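Calcium-regulated actin-bundling protein (Dictyostelium discoideum, PDB 4X3N) binds actin filaments and calcium ions, bundles F-actin, and may contribute to the structure and reorganization of filopodia and pseudopodia during cell movement. Local coordinates at residues A[72-75]-A[76-80]; A[195-198]-A[199-203]. One frame throughout, in Å; residues are numbered along the deposited sequence.

Interaction 1: A[72-75]-A[76-80]; sequences IKYA and DMHCK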
# COMPACT_ATOMS: atom_id res chain seq x y z
N ILE A 72 -8.61 8.65 15.53
CA ILE A 72 -7.88 8.46 14.29
C ILE A 72 -6.64 7.73 14.63
O ILE A 72 -6.21 6.84 13.86
CB ILE A 72 -7.65 9.78 13.48
CG1 ILE A 72 -7.33 9.49 12.00
CG2 ILE A 72 -6.57 10.64 14.07
CD1 ILE A 72 -7.42 10.68 11.01
N LYS A 73 -6.09 8.02 15.80
CA LYS A 73 -4.96 7.28 16.28
C LYS A 73 -5.26 5.82 16.48
O LYS A 73 -4.45 4.97 16.08
CB LYS A 73 -4.42 7.83 17.58
CG LYS A 73 -3.78 9.19 17.41
CD LYS A 73 -2.99 9.56 18.63
CE LYS A 73 -3.93 9.85 19.77
NZ LYS A 73 -3.10 10.18 20.95
N TYR A 74 -6.38 5.49 17.09
CA TYR A 74 -6.71 4.08 17.27
C TYR A 74 -6.91 3.36 15.94
O TYR A 74 -6.53 2.23 15.81
CB TYR A 74 -7.91 3.88 18.16
CG TYR A 74 -7.45 3.79 19.61
CD1 TYR A 74 -6.85 2.64 20.10
CD2 TYR A 74 -7.55 4.89 20.46
CE1 TYR A 74 -6.41 2.57 21.41
CE2 TYR A 74 -7.11 4.83 21.77
CZ TYR A 74 -6.54 3.67 22.23
OH TYR A 74 -6.11 3.62 23.53
N ALA A 75 -7.51 4.04 14.97
CA ALA A 75 -7.73 3.44 13.64
C ALA A 75 -6.43 3.16 12.95
O ALA A 75 -6.24 2.05 12.40
CB ALA A 75 -8.66 4.29 12.82
N ASP A 76 -5.48 4.11 13.05
CA ASP A 76 -4.14 3.95 12.54
C ASP A 76 -3.35 2.82 13.23
O ASP A 76 -2.69 1.99 12.57
CB ASP A 76 -3.35 5.27 12.66
CG ASP A 76 -2.11 5.27 11.84
OD1 ASP A 76 -2.14 4.90 10.66
OD2 ASP A 76 -1.05 5.64 12.35
N MET A 77 -3.41 2.79 14.57
CA MET A 77 -2.78 1.70 15.34
C MET A 77 -3.21 0.31 14.87
O MET A 77 -2.40 -0.58 14.67
CB MET A 77 -3.16 1.82 16.79
CG MET A 77 -2.33 2.89 17.51
SD MET A 77 -2.98 3.22 19.17
CE MET A 77 -2.54 1.69 19.98
N HIS A 78 -4.51 0.12 14.69
CA HIS A 78 -4.96 -1.14 14.23
C HIS A 78 -4.41 -1.46 12.85
O HIS A 78 -4.08 -2.59 12.56
CB HIS A 78 -6.47 -1.15 14.23
CG HIS A 78 -7.02 -0.98 15.59
ND1 HIS A 78 -8.33 -0.66 15.83
CD2 HIS A 78 -6.40 -1.07 16.79
CE1 HIS A 78 -8.51 -0.58 17.14
NE2 HIS A 78 -7.36 -0.83 17.74
N CYS A 79 -4.36 -0.46 11.98
CA CYS A 79 -3.93 -0.65 10.65
C CYS A 79 -2.56 -1.17 10.78
O CYS A 79 -2.21 -2.03 10.01
CB CYS A 79 -3.89 0.66 9.90
SG CYS A 79 -3.12 0.60 8.29
N LYS A 80 -1.76 -0.62 11.69
CA LYS A 80 -0.36 -0.98 11.79
C LYS A 80 -0.12 -2.15 12.73
O LYS A 80 1.00 -2.44 12.99
CB LYS A 80 0.47 0.23 12.24
CG LYS A 80 0.46 1.28 11.16
CD LYS A 80 0.97 2.61 11.59
CE LYS A 80 1.13 3.45 10.36
NZ LYS A 80 1.37 4.86 10.67
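A Met-aromatic contact, Met77 on Tyr74, marks the last turns of helix 61-79. Met77 SD sits over one face of the Tyr74 ring, 4.4 Å from its centroid and 26° off the ring normal. Its nearest ring atom is Tyr74 CD1, 4.0 Å from SD. The two side chains run side by side and point the same way. With Met77 CG anti to the carbonyl carbon (chi1 -79°) and the chain extended at chi2, SD is carried over the ring. Met77 also packs on Tyr88, and Tyr74 on Val85. At the edge of the tyrosine ring, near its plane, comes His78 NE2. The imidazole of His78 lies with one face over Tyr74 O, which stands 3.2 Å from the ring plane. That oxygen accepts the backbone bond from His78 N at 3.1 Å. The last backbone bond across, Cys79 N to Ala75 O, is longer and less straight, at 149°. On another side of the helix, Lys80 NZ reaches back to Asp76 OD2 at 3.0 Å, on its syn lone pair. Tyr88 OH bonds the same oxygen. This pairing of a buried carboxylate with a lysine and a hydroxyl probably favours its charged form.

Interaction 2: A[195-198]-A[199-203]; sequences KRIR and AYEEE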
# COMPACT_ATOMS: atom_id res chain seq x y z
N LYS A 195 8.87 9.75 24.69
CA LYS A 195 9.95 8.81 24.61
C LYS A 195 10.22 8.20 26.00
O LYS A 195 10.47 7.05 26.10
CB LYS A 195 11.14 9.52 24.00
CG LYS A 195 12.34 8.65 23.75
CD LYS A 195 13.44 9.36 22.91
CE LYS A 195 14.55 10.07 23.72
NZ LYS A 195 15.15 9.39 24.92
N ARG A 196 10.21 8.99 27.06
CA ARG A 196 10.47 8.43 28.40
C ARG A 196 9.32 7.52 28.90
O ARG A 196 9.56 6.56 29.59
CB ARG A 196 10.69 9.55 29.37
CG ARG A 196 11.93 10.42 29.11
CD ARG A 196 13.19 9.54 29.01
NE ARG A 196 14.29 10.32 28.49
CZ ARG A 196 15.59 10.20 28.81
NH1 ARG A 196 16.04 9.27 29.65
NH2 ARG A 196 16.47 11.04 28.25
N ILE A 197 8.10 7.83 28.50
CA ILE A 197 6.96 7.00 28.80
C ILE A 197 7.12 5.66 28.14
O ILE A 197 6.91 4.61 28.79
CB ILE A 197 5.65 7.64 28.27
CG1 ILE A 197 5.21 8.78 29.18
CG2 ILE A 197 4.60 6.56 28.18
CD1 ILE A 197 4.13 9.69 28.59
N ARG A 198 7.49 5.63 26.85
CA ARG A 198 7.76 4.32 26.17
C ARG A 198 8.85 3.54 26.90
O ARG A 198 8.69 2.40 27.15
CB ARG A 198 8.14 4.51 24.70
CG ARG A 198 8.75 3.28 23.96
CD ARG A 198 8.89 3.50 22.45
NE ARG A 198 7.67 4.07 21.90
CZ ARG A 198 7.48 4.42 20.62
NH1 ARG A 198 8.44 4.28 19.73
NH2 ARG A 198 6.31 4.90 20.25
N ALA A 199 9.99 4.17 27.16
CA ALA A 199 11.07 3.52 27.88
C ALA A 199 10.56 2.91 29.20
O ALA A 199 10.80 1.74 29.49
CB ALA A 199 12.18 4.53 28.17
N TYR A 200 9.84 3.70 30.00
CA TYR A 200 9.25 3.22 31.27
C TYR A 200 8.23 2.09 31.14
O TYR A 200 8.31 1.06 31.82
CB TYR A 200 8.64 4.39 32.03
CG TYR A 200 7.74 4.03 33.21
CD1 TYR A 200 8.28 3.68 34.46
CD2 TYR A 200 6.37 4.15 33.11
CE1 TYR A 200 7.46 3.41 35.54
CE2 TYR A 200 5.54 3.90 34.19
CZ TYR A 200 6.08 3.52 35.39
OH TYR A 200 5.22 3.24 36.43
N GLU A 201 7.29 2.24 30.23
CA GLU A 201 6.30 1.18 30.02
C GLU A 201 6.91 -0.03 29.37
O GLU A 201 6.47 -1.14 29.63
CB GLU A 201 5.12 1.66 29.20
CG GLU A 201 4.39 2.78 29.85
CD GLU A 201 3.39 2.38 30.94
OE1 GLU A 201 3.34 1.25 31.41
OE2 GLU A 201 2.66 3.29 31.35
N GLU A 202 7.98 0.12 28.58
CA GLU A 202 8.56 -1.13 27.99
C GLU A 202 9.27 -1.94 29.03
O GLU A 202 9.19 -3.19 29.07
CB GLU A 202 9.48 -0.82 26.79
CG GLU A 202 8.66 -0.68 25.50
CD GLU A 202 9.44 -0.12 24.33
OE1 GLU A 202 10.61 0.29 24.57
OE2 GLU A 202 8.89 -0.08 23.19
N GLU A 203 9.98 -1.26 29.89
CA GLU A 203 10.62 -1.96 30.97
C GLU A 203 9.62 -2.60 31.96
O GLU A 203 9.89 -3.62 32.51
CB GLU A 203 11.43 -0.96 31.74
CG GLU A 203 12.00 -1.46 33.06
CD GLU A 203 13.09 -2.48 32.85
OE1 GLU A 203 13.31 -2.94 31.71
OE2 GLU A 203 13.70 -2.87 33.86
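Arg198 and Glu202 lie side by side, one turn apart in the long helix 181-211, and point the same way. They touch through the arginine's aliphatic part. Arg198 CG lies 3.4 Å from Glu202 OE2, and CD is a little farther off. The charged groups meet less closely. Arg198 NE is 4.5 Å from Glu202 OE2, and that oxygen lies well out of the guanidinium plane. No N-H points at it, and the two flat groups are turned 40° apart. Any attraction here is probably electrostatic and not a directed bond. The Arg198 side chain leaves the backbone with CG anti to N (chi1 167°), and the bend at chi3 turns NE off the line of the chain.

The more deeply buried side is that of Ile197, Tyr200 and Glu201. Ile197 CG2 meets Glu201 CG at 4.1 Å, again side by side. Glu201 CG also rests on Ile197 O at 3.3 Å, because chi1 of -61° places it beside its own backbone N. The same oxygen accepts a nearly straight 2.8 Å backbone bond from Glu201 N. Several polar ends are held from outside: Arg198 NE by Phe86 O and NH1 by a salt bridge to Asp89, Glu201 OE2 by Tyr290 OH, and Tyr200 OH by Asp229.

Lys195 is on the solvent side. Its side chain comes no nearer than 6.0 Å to residues 199-203. Its NZ makes a long, weak ion pair with Glu192, whereas Arg196 has a true salt bridge from NE to that glutamate. Arg196 packs on Gln236 and Ala240 of helix 232-255, Ile197 on Leu237 of the same helix, Ile197 and Tyr200 on Tyr290 of helix 273-290, and Glu201 and Glu202 on Phe86 in a loop.

Both interactions are local turns within a single helix, so neither closes a loop. They follow in series along the chain, without nesting or crossing. Interaction 1 comes first, at the end of helix 61-79, where side chains meet helices 42-57 and 96-111 and strand 93-95. It belongs to the part of the fold that carries the calcium site. Interaction 2 follows in helix 181-211, in the C-terminal F-actin-bundling region, beside helices 232-255 and 273-290. The centres of interactions 1 and 2 are about 20 Å apart. The nearest atoms of interactions 1 and 2 are about 9 Å apart, without touching. The loop after helix 61-79 bridges them: Val85 and Tyr88 pack on interaction 1, and Phe86 and Asp89 hold Arg198 in interaction 2.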